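Long-range contacts in carboxylesterase (PDB 3WJ2), which probably hydrolyses carboxylic esters as an alpha/beta-hydrolase-fold esterase: residues D71-A75 with A103-K109; S77-H83 with K109-Y115; G154-N160 with V181-L187. One frame throughout, in Å; residues are numbered along the deposited sequence.

In the fold
All three contacts belong to one alpha/beta-hydrolase chain. Contacts 1 and 2 share Lys-109 and lie with their centres about 12 Å apart: contact 1 packs the turn before strand 78-82 against the end of helix 96-106, and contact 2 pairs strand 78-82 with strand 109-113, the two strands that this helix connects. Their segments alternate along the chain. Contact 3 follows both in sequence and sits near the centre of the chain, about 13 Å from contact 2 and 21 Å from contact 1 between centres. Strands 78-82 and 150-155 are sheet neighbours, so Tyr-81 reaches Asp-155, linking contact 2 to the probable nucleophile elbow.

Contact 1 (D71-A75 with A103-K109); sequences DDNNA and AKESGVK
Lys-109 runs its side chain (chi1 m, chi2 and chi3 t, chi4 p) past Ala-75, CG 4.2 Å from Ala-75 CB, placing NZ 2.8 Å from both Asp-71 OD2 (salt bridge) and Ala-75 O (hydrogen bond). Asp-71, chi1 t, ends strand 63-71; its OD1 accepts from Asn-73 N (3.1 Å), an Asx turn, and also from Ala-75 N (3.1 Å). Across the contact, helix 96-106 ends with Gly-107 N bonded to Ala-103 O at 3.0 Å; Gly-107 takes positive phi (75/12), which calls for glycine. The CA register is Asp-71/Lys-109, Asp-72/Lys-104, Asn-73/Gly-107 and Ala-75/Val-108. Asn-73 ND2 donates to Gly-107 O at 3.1 Å, and Ala-75 CB packs 3.5 Å from Val-108 CA. Asp-72 OD2 lies 3.4 Å from Lys-104 NZ, a salt bridge whose oxygen is less surely placed; Lys-104 NZ also bonds to Glu-49 O. Water 1 joins Asp-72 N to Ala-103 O and Val-108 O. A turn between strands thus meets a helix C-terminus largely through polar groups, Asp-71 matching the buried lysine's charge.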
loop_
_atom_site.group_PDB
_atom_site.type_symbol
_atom_site.label_atom_id
_atom_site.label_comp_id
_atom_site.label_asym_id
_atom_site.label_seq_id
_atom_site.Cartn_x
_atom_site.Cartn_y
_atom_site.Cartn_z
ATOM N N ASP B 71 20.667 -19.728 29.629
ATOM C CA ASP B 71 19.537 -20.442 30.187
ATOM C C ASP B 71 19.259 -19.787 31.537
ATOM O O ASP B 71 20.133 -19.832 32.424
ATOM C CB ASP B 71 19.917 -21.910 30.425
ATOM C CG ASP B 71 18.788 -22.750 30.960
ATOM O OD1 ASP B 71 17.639 -22.254 31.063
ATOM O OD2 ASP B 71 19.074 -23.960 31.266
ATOM N N ASP B 72 18.152 -19.068 31.609
ATOM C CA ASP B 72 17.809 -18.388 32.880
ATOM C C ASP B 72 16.870 -19.195 33.739
ATOM O O ASP B 72 16.296 -18.654 34.711
ATOM C CB ASP B 72 17.114 -17.066 32.541
ATOM C CG ASP B 72 17.246 -16.000 33.669
ATOM O OD1 ASP B 72 18.295 -15.895 34.321
ATOM O OD2 ASP B 72 16.260 -15.230 33.849
ATOM N N ASN B 73 16.559 -20.422 33.383
ATOM C CA ASN B 73 15.355 -21.075 33.950
ATOM C C ASN B 73 15.489 -22.605 34.060
ATOM O O ASN B 73 14.485 -23.302 34.087
ATOM C CB ASN B 73 14.134 -20.625 33.070
ATOM C CG ASN B 73 12.773 -20.911 33.687
ATOM O OD1 ASN B 73 12.626 -21.054 34.936
ATOM N ND2 ASN B 73 11.735 -20.997 32.810
ATOM N N ASN B 74 16.714 -23.112 34.098
ATOM C CA ASN B 74 17.044 -24.543 33.948
ATOM C C ASN B 74 16.101 -25.275 32.957
ATOM O O ASN B 74 15.485 -26.281 33.247
ATOM C CB ASN B 74 17.076 -25.246 35.344
ATOM C CG ASN B 74 17.781 -26.630 35.315
ATOM O OD1 ASN B 74 18.707 -26.870 34.535
ATOM N ND2 ASN B 74 17.317 -27.543 36.171
ATOM N N ALA B 75 15.927 -24.711 31.747
ATOM C CA ALA B 75 14.856 -25.167 30.887
ATOM C C ALA B 75 15.066 -26.496 30.229
ATOM O O ALA B 75 16.197 -26.822 29.924
ATOM C CB ALA B 75 14.720 -24.085 29.725
ATOM N N ALA B 103 16.704 -15.071 26.193
ATOM C CA ALA B 103 16.645 -16.065 27.225
ATOM C C ALA B 103 15.829 -15.667 28.465
ATOM O O ALA B 103 15.053 -16.467 28.933
ATOM C CB ALA B 103 18.106 -16.438 27.592
ATOM N N LYS B 104 15.991 -14.398 28.858
ATOM C CA LYS B 104 15.305 -13.905 30.054
ATOM C C LYS B 104 13.778 -13.881 29.786
ATOM O O LYS B 104 12.969 -14.382 30.572
ATOM C CB LYS B 104 15.837 -12.575 30.452
ATOM C CG LYS B 104 15.195 -12.049 31.768
ATOM C CD LYS B 104 16.249 -11.613 32.874
ATOM C CE LYS B 104 16.389 -12.572 34.087
ATOM N NZ LYS B 104 17.564 -12.251 34.945
ATOM N N GLU B 105 13.393 -13.385 28.600
ATOM C CA GLU B 105 11.979 -13.264 28.319
ATOM C C GLU B 105 11.234 -14.553 27.925
ATOM O O GLU B 105 10.033 -14.709 28.183
ATOM C CB GLU B 105 11.796 -12.222 27.199
ATOM C CG GLU B 105 12.271 -10.802 27.591
ATOM C CD GLU B 105 11.486 -10.203 28.749
ATOM O OE1 GLU B 105 10.336 -10.614 28.988
ATOM O OE2 GLU B 105 12.110 -9.403 29.527
ATOM N N SER B 106 11.941 -15.526 27.283
ATOM C CA SER B 106 11.333 -16.746 26.903
ATOM C C SER B 106 11.346 -17.797 28.006
ATOM O O SER B 106 10.521 -18.648 28.006
ATOM C CB SER B 106 12.014 -17.392 25.649
ATOM O OG SER B 106 13.393 -17.732 25.953
ATOM N N GLY B 107 12.380 -17.729 28.859
ATOM C CA GLY B 107 12.457 -18.846 29.828
ATOM C C GLY B 107 12.928 -20.157 29.284
ATOM O O GLY B 107 12.793 -21.169 29.947
ATOM N N VAL B 108 13.455 -20.178 28.072
ATOM C CA VAL B 108 13.945 -21.453 27.482
ATOM C C VAL B 108 15.413 -21.322 27.199
ATOM O O VAL B 108 15.968 -20.198 27.266
ATOM C CB VAL B 108 13.161 -21.955 26.242
ATOM C CG1 VAL B 108 11.610 -22.032 26.501
ATOM C CG2 VAL B 108 13.465 -21.100 25.001
ATOM N N LYS B 109 16.125 -22.436 26.893
ATOM C CA LYS B 109 17.540 -22.344 26.512
ATOM C C LYS B 109 17.607 -21.637 25.132
ATOM O O LYS B 109 16.855 -22.024 24.187
ATOM C CB LYS B 109 18.188 -23.731 26.345
ATOM C CG LYS B 109 18.456 -24.411 27.754
ATOM C CD LYS B 109 18.992 -25.770 27.454
ATOM C CE LYS B 109 19.734 -26.515 28.699
ATOM N NZ LYS B 109 18.998 -26.390 29.976
HETATM O O HOH W 1 16.059 -19.031 29.628
HETATM O O HOH W 2 13.663 -16.282 32.458
HETATM O O HOH W 3 18.207 -14.653 36.625
HETATM O O HOH W 4 19.134 -28.427 31.805
#

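Contact 2 (S77-H83 with K109-Y115); sequences SAILYYH and KIISIEY
Five backbone hydrogen bonds pair strands 78-82 and 109-113 in parallel: Lys-109 N to Ser-77 O 3.0 Å, Ile-79 N to Lys-109 O 2.8 Å, Ile-111 N to Ile-79 O 2.9 Å, Tyr-81 N to Ile-111 O 2.8 Å and Ile-113 N to Tyr-81 O 2.9 Å. The register runs Ala-78/Lys-109 to Tyr-81/Ser-112, with axes 4.6 Å apart at closest and crossing at -26°. Beyond the strands, Tyr-115 OH donates to His-83 O (2.7 Å), and the two rings, both on chi1 p, form an offset stack, centroids 4.5 Å apart and planes at 13°. Water 5 accepts from His-83 N (2.9 Å) and donates to Ile-113 O (2.8 Å). Ala-78, Leu-80, Ile-111 and Ile-113 share one sheet face, where Leu-80 CD2 meets Ile-111 CD1 and Leu-80 CB meets Ile-113 CD1, both at 3.8 Å. Ile-79, Ile-110 and Tyr-81 occupy the other: Ile-79 CB lies 3.9 Å from Ile-110 CD1, and Tyr-81 CB 4.0 Å from Ile-110 CG2. Helix 96-106 packs on this face, completing a beta-alpha-beta unit of the alpha/beta-hydrolase sheet. Largely apolar side chains flank the backbone pairing; a hydroxyl-to-carbonyl bond and a ring stack join the segments past the strand ends.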
loop_
_atom_site.group_PDB
_atom_site.type_symbol
_atom_site.label_atom_id
_atom_site.label_comp_id
_atom_site.label_asym_id
_atom_site.label_seq_id
_atom_site.Cartn_x
_atom_site.Cartn_y
_atom_site.Cartn_z
ATOM N N SER B 77 13.703 -27.266 27.260
ATOM C CA SER B 77 13.651 -27.116 25.739
ATOM C C SER B 77 14.556 -25.941 25.304
ATOM O O SER B 77 15.054 -25.158 26.157
ATOM C CB SER B 77 12.219 -26.830 25.234
ATOM O OG SER B 77 11.392 -27.968 25.475
ATOM N N ALA B 78 14.801 -25.889 23.957
ATOM C CA ALA B 78 15.766 -24.944 23.440
ATOM C C ALA B 78 15.343 -24.361 22.124
ATOM O O ALA B 78 14.685 -25.054 21.322
ATOM C CB ALA B 78 17.147 -25.590 23.215
ATOM N N ILE B 79 15.855 -23.151 21.882
ATOM C CA ILE B 79 15.831 -22.558 20.504
ATOM C C ILE B 79 17.277 -22.409 20.041
ATOM O O ILE B 79 18.087 -21.836 20.758
ATOM C CB ILE B 79 15.155 -21.205 20.607
ATOM C CG1 ILE B 79 13.686 -21.273 20.895
ATOM C CG2 ILE B 79 15.455 -20.342 19.354
ATOM C CD1 ILE B 79 12.806 -22.025 19.853
ATOM N N LEU B 80 17.593 -22.915 18.842
ATOM C CA LEU B 80 18.895 -22.629 18.226
ATOM C C LEU B 80 18.720 -21.284 17.520
ATOM O O LEU B 80 17.797 -21.157 16.694
ATOM C CB LEU B 80 19.308 -23.720 17.264
ATOM C CG LEU B 80 19.095 -25.126 17.846
ATOM C CD1 LEU B 80 19.668 -26.100 16.769
ATOM C CD2 LEU B 80 19.711 -25.295 19.189
ATOM N N TYR B 81 19.594 -20.330 17.818
ATOM C CA TYR B 81 19.454 -18.946 17.299
ATOM C C TYR B 81 20.571 -18.694 16.345
ATOM O O TYR B 81 21.779 -18.853 16.667
ATOM C CB TYR B 81 19.500 -17.911 18.467
ATOM C CG TYR B 81 18.972 -16.600 17.923
ATOM C CD1 TYR B 81 17.574 -16.384 17.960
ATOM C CD2 TYR B 81 19.849 -15.685 17.342
ATOM C CE1 TYR B 81 17.042 -15.194 17.418
ATOM C CE2 TYR B 81 19.286 -14.492 16.723
ATOM C CZ TYR B 81 17.900 -14.326 16.759
ATOM O OH TYR B 81 17.360 -13.209 16.152
ATOM N N TYR B 82 20.245 -18.228 15.141
ATOM C CA TYR B 82 21.245 -17.870 14.155
ATOM C C TYR B 82 21.201 -16.375 13.892
ATOM O O TYR B 82 20.231 -15.771 13.427
ATOM C CB TYR B 82 21.024 -18.627 12.762
ATOM C CG TYR B 82 20.967 -20.146 12.995
ATOM C CD1 TYR B 82 22.104 -20.875 13.004
ATOM C CD2 TYR B 82 19.700 -20.792 13.283
ATOM C CE1 TYR B 82 22.089 -22.238 13.344
ATOM C CE2 TYR B 82 19.688 -22.152 13.580
ATOM C CZ TYR B 82 20.883 -22.851 13.543
ATOM O OH TYR B 82 20.937 -24.189 13.887
ATOM N N HIS B 83 22.306 -15.700 14.264
ATOM C CA HIS B 83 22.268 -14.215 14.259
ATOM C C HIS B 83 22.205 -13.657 12.841
ATOM O O HIS B 83 22.486 -14.353 11.815
ATOM C CB HIS B 83 23.651 -13.705 14.874
ATOM C CG HIS B 83 24.878 -14.019 14.050
ATOM N ND1 HIS B 83 25.328 -13.231 13.009
ATOM C CD2 HIS B 83 25.768 -15.024 14.165
ATOM C CE1 HIS B 83 26.408 -13.785 12.501
ATOM N NE2 HIS B 83 26.682 -14.878 13.185
ATOM N N LYS B 109 16.125 -22.436 26.893
ATOM C CA LYS B 109 17.540 -22.344 26.512
ATOM C C LYS B 109 17.607 -21.637 25.132
ATOM O O LYS B 109 16.855 -22.024 24.187
ATOM C CB LYS B 109 18.188 -23.731 26.345
ATOM C CG LYS B 109 18.456 -24.411 27.754
ATOM C CD LYS B 109 18.992 -25.770 27.454
ATOM C CE LYS B 109 19.734 -26.515 28.699
ATOM N NZ LYS B 109 18.998 -26.390 29.976
ATOM N N ILE B 110 18.489 -20.705 25.027
ATOM C CA ILE B 110 18.793 -20.111 23.706
ATOM C C ILE B 110 20.263 -20.509 23.384
ATOM O O ILE B 110 21.220 -20.198 24.170
ATOM C CB ILE B 110 18.691 -18.516 23.788
ATOM C CG1 ILE B 110 17.284 -18.069 24.222
ATOM C CG2 ILE B 110 19.078 -17.816 22.418
ATOM C CD1 ILE B 110 16.104 -18.530 23.300
ATOM N N ILE B 111 20.482 -21.070 22.195
ATOM C CA ILE B 111 21.830 -21.490 21.818
ATOM C C ILE B 111 22.189 -20.689 20.588
ATOM O O ILE B 111 21.714 -20.967 19.469
ATOM C CB ILE B 111 21.936 -23.030 21.547
ATOM C CG1 ILE B 111 21.447 -23.774 22.831
ATOM C CG2 ILE B 111 23.416 -23.401 21.146
ATOM C CD1 ILE B 111 21.391 -25.343 22.631
ATOM N N SER B 112 23.081 -19.727 20.756
ATOM C CA SER B 112 23.456 -18.833 19.665
ATOM C C SER B 112 24.620 -19.440 18.920
ATOM O O SER B 112 25.703 -19.749 19.491
ATOM C CB SER B 112 23.769 -17.459 20.287
ATOM O OG SER B 112 24.290 -16.601 19.262
ATOM N N ILE B 113 24.418 -19.712 17.620
ATOM C CA ILE B 113 25.421 -20.445 16.832
ATOM C C ILE B 113 26.156 -19.588 15.840
ATOM O O ILE B 113 25.562 -18.781 15.096
ATOM C CB ILE B 113 24.739 -21.620 16.083
ATOM C CG1 ILE B 113 24.197 -22.619 17.116
ATOM C CG2 ILE B 113 25.706 -22.337 15.137
ATOM C CD1 ILE B 113 23.032 -23.435 16.560
ATOM N N GLU B 114 27.482 -19.679 15.888
ATOM C CA GLU B 114 28.332 -18.951 14.939
ATOM C C GLU B 114 28.583 -19.699 13.658
ATOM O O GLU B 114 29.662 -20.357 13.497
ATOM C CB GLU B 114 29.724 -18.556 15.527
ATOM C CG GLU B 114 29.688 -17.236 16.077
ATOM C CD GLU B 114 31.033 -16.830 16.689
ATOM O OE1 GLU B 114 32.105 -17.501 16.526
ATOM O OE2 GLU B 114 30.923 -15.867 17.436
ATOM N N TYR B 115 27.701 -19.516 12.664
ATOM C CA TYR B 115 27.967 -20.092 11.331
ATOM C C TYR B 115 29.004 -19.331 10.568
ATOM O O TYR B 115 29.393 -18.219 10.980
ATOM C CB TYR B 115 26.618 -20.086 10.538
ATOM C CG TYR B 115 25.988 -18.678 10.406
ATOM C CD1 TYR B 115 26.362 -17.825 9.322
ATOM C CD2 TYR B 115 25.065 -18.211 11.392
ATOM C CE1 TYR B 115 25.752 -16.567 9.248
ATOM C CE2 TYR B 115 24.423 -16.969 11.236
ATOM C CZ TYR B 115 24.814 -16.190 10.180
ATOM O OH TYR B 115 24.311 -14.916 9.971
HETATM O O HOH W 5 24.110 -16.678 16.294
HETATM O O HOH W 6 28.983 -16.301 12.787
#

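Contact 3 (G154-N160 with V181-L187)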
loop_
_atom_site.group_PDB
_atom_site.type_symbol
_atom_site.label_atom_id
_atom_site.label_comp_id
_atom_site.label_asym_id
_atom_site.label_seq_id
_atom_site.Cartn_x
_atom_site.Cartn_y
_atom_site.Cartn_z
ATOM N N GLY B 154 15.953 -16.892 14.074
ATOM C CA GLY B 154 17.082 -15.959 13.661
ATOM C C GLY B 154 16.495 -14.599 13.264
ATOM O O GLY B 154 15.294 -14.421 13.357
ATOM N N ASP B 155 17.390 -13.687 12.980
ATOM C CA ASP B 155 16.992 -12.395 12.403
ATOM C C ASP B 155 17.743 -12.135 11.172
ATOM O O ASP B 155 18.874 -12.488 10.993
ATOM C CB ASP B 155 17.239 -11.276 13.442
ATOM C CG ASP B 155 18.686 -11.131 13.854
ATOM O OD1 ASP B 155 19.225 -12.042 14.533
ATOM O OD2 ASP B 155 19.386 -10.163 13.443
ATOM N N SER B 156 17.043 -11.462 10.235
ATOM C CA SER B 156 17.646 -11.056 9.019
ATOM C C SER B 156 18.270 -12.266 8.295
ATOM O O SER B 156 17.588 -13.321 8.034
ATOM C CB SER B 156 18.609 -9.873 9.254
ATOM O OG SER B 156 18.901 -9.291 7.947
ATOM N N ALA B 157 19.550 -12.189 7.911
ATOM C CA ALA B 157 20.192 -13.339 7.207
ATOM C C ALA B 157 20.064 -14.652 8.057
ATOM O O ALA B 157 19.911 -15.749 7.522
ATOM C CB ALA B 157 21.748 -12.991 7.045
ATOM N N GLY B 158 20.070 -14.584 9.402
ATOM C CA GLY B 158 20.000 -15.725 10.253
ATOM C C GLY B 158 18.593 -16.372 10.170
ATOM O O GLY B 158 18.420 -17.554 10.371
ATOM N N ALA B 159 17.587 -15.491 10.030
ATOM C CA ALA B 159 16.181 -16.011 9.841
ATOM C C ALA B 159 16.067 -16.658 8.456
ATOM O O ALA B 159 15.202 -17.574 8.346
ATOM C CB ALA B 159 15.143 -14.905 10.047
ATOM N N ASN B 160 16.826 -16.184 7.475
ATOM C CA ASN B 160 16.849 -16.929 6.165
ATOM C C ASN B 160 17.340 -18.340 6.426
ATOM O O ASN B 160 16.774 -19.330 5.984
ATOM C CB ASN B 160 17.725 -16.220 5.196
ATOM C CG ASN B 160 18.085 -17.078 4.025
ATOM O OD1 ASN B 160 18.976 -17.876 4.068
ATOM N ND2 ASN B 160 17.464 -16.791 2.914
ATOM N N VAL B 181 11.182 -19.396 14.208
ATOM C CA VAL B 181 10.814 -18.029 14.719
ATOM C C VAL B 181 11.665 -17.074 13.835
ATOM O O VAL B 181 12.940 -17.077 13.853
ATOM C CB VAL B 181 11.267 -17.886 16.126
ATOM C CG1 VAL B 181 10.847 -16.442 16.540
ATOM C CG2 VAL B 181 10.549 -18.883 17.013
ATOM N N LEU B 182 10.956 -16.335 12.964
ATOM C CA LEU B 182 11.679 -15.639 11.889
ATOM C C LEU B 182 11.504 -14.151 12.067
ATOM O O LEU B 182 10.489 -13.570 11.731
ATOM C CB LEU B 182 11.043 -16.022 10.461
ATOM C CG LEU B 182 11.015 -17.557 10.275
ATOM C CD1 LEU B 182 10.198 -17.874 8.940
ATOM C CD2 LEU B 182 12.391 -18.248 10.244
ATOM N N PHE B 183 12.597 -13.478 12.522
ATOM C CA PHE B 183 12.511 -12.023 12.541
ATOM C C PHE B 183 13.075 -11.491 11.257
ATOM O O PHE B 183 14.290 -11.567 10.934
ATOM C CB PHE B 183 13.469 -11.484 13.731
ATOM C CG PHE B 183 12.890 -11.655 15.095
ATOM C CD1 PHE B 183 12.078 -10.666 15.649
ATOM C CD2 PHE B 183 13.267 -12.780 15.883
ATOM C CE1 PHE B 183 11.488 -10.877 16.922
ATOM C CE2 PHE B 183 12.709 -12.963 17.200
ATOM C CZ PHE B 183 11.860 -11.977 17.710
ATOM N N TYR B 184 12.138 -10.923 10.458
ATOM C CA TYR B 184 12.482 -10.256 9.191
ATOM C C TYR B 184 13.620 -10.930 8.374
ATOM O O TYR B 184 14.673 -10.318 8.029
ATOM C CB TYR B 184 12.716 -8.721 9.409
ATOM C CG TYR B 184 13.588 -8.375 10.599
ATOM C CD1 TYR B 184 14.951 -8.314 10.418
ATOM C CD2 TYR B 184 12.968 -8.170 11.837
ATOM C CE1 TYR B 184 15.749 -7.927 11.569
ATOM C CE2 TYR B 184 13.695 -7.780 12.959
ATOM C CZ TYR B 184 15.047 -7.699 12.770
ATOM O OH TYR B 184 15.855 -7.367 13.916
ATOM N N PRO B 185 13.377 -12.195 7.884
ATOM C CA PRO B 185 14.413 -12.859 7.094
ATOM C C PRO B 185 14.576 -12.229 5.659
ATOM O O PRO B 185 13.596 -11.646 5.125
ATOM C CB PRO B 185 13.793 -14.252 6.821
ATOM C CG PRO B 185 12.282 -14.091 7.098
ATOM C CD PRO B 185 12.195 -12.988 8.212
ATOM N N SER B 186 15.748 -12.393 5.069
ATOM C CA SER B 186 15.926 -12.200 3.616
ATOM C C SER B 186 15.331 -13.529 3.028
ATOM O O SER B 186 15.482 -14.627 3.621
ATOM C CB SER B 186 17.361 -11.871 3.221
ATOM O OG SER B 186 18.196 -12.867 3.870
ATOM N N LEU B 187 14.509 -13.492 2.014
ATOM C CA LEU B 187 13.973 -14.746 1.539
ATOM C C LEU B 187 14.006 -14.920 -0.001
ATOM O O LEU B 187 13.660 -16.009 -0.538
ATOM C CB LEU B 187 12.510 -14.844 1.902
ATOM C CG LEU B 187 12.218 -15.022 3.433
ATOM C CD1 LEU B 187 10.690 -14.678 3.662
ATOM C CD2 LEU B 187 12.596 -16.372 3.923
HETATM O O HOH W 7 18.471 -7.568 13.595
#
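The sharp strand-to-helix turn at Ser-156 fits the nucleophile elbow of alpha/beta hydrolases, with Gly-154, Ser-156 and Gly-158 as the GxSxG pattern; Ser-156 is therefore the probable nucleophile. The strained backbone (phi/psi 55/-128) turns its CA-to-CB bond away from segment 181-187, although Ser-156 CB still comes within 4.1 Å of Tyr-184 CD1; chi1 is t, and the side chain touches His-281. Neighbouring parallel strands 150-155 and 180-183 hold the turn through Gly-154 N to Val-181 O (3.0 Å), Phe-183 N to Gly-154 O (3.0 Å) and Ser-156 N to Phe-183 O (2.8 Å). A CB on Gly-154 would clash with Gly-158 O, so the tight turn needs a glycine there.

Asp-155, chi1 p, places its CB 3.8 Å from Phe-183 CB, while its carboxylate reaches Tyr-95 and Tyr-81. Phe-183, chi1 m, has its ring in contact with Val-300 of helix 291-303. Tyr-184 combines positive phi (37/65) with chi1 p, which lays its ring beside Asp-155, CE1 4.1 Å from Asp-155 CB; its OH bonds to Ala-284 N, and water 7 bridges that OH (2.6 Å) and Asp-155 OD2 (2.8 Å). On the helix, Ala-159 CB packs against both Pro-185 CB (3.6 Å) and Leu-182 CB (4.3 Å). One turn into helix 157-172, Asn-160, chi1 t, extends ND2 to donate to Ser-186 O at 3.0 Å.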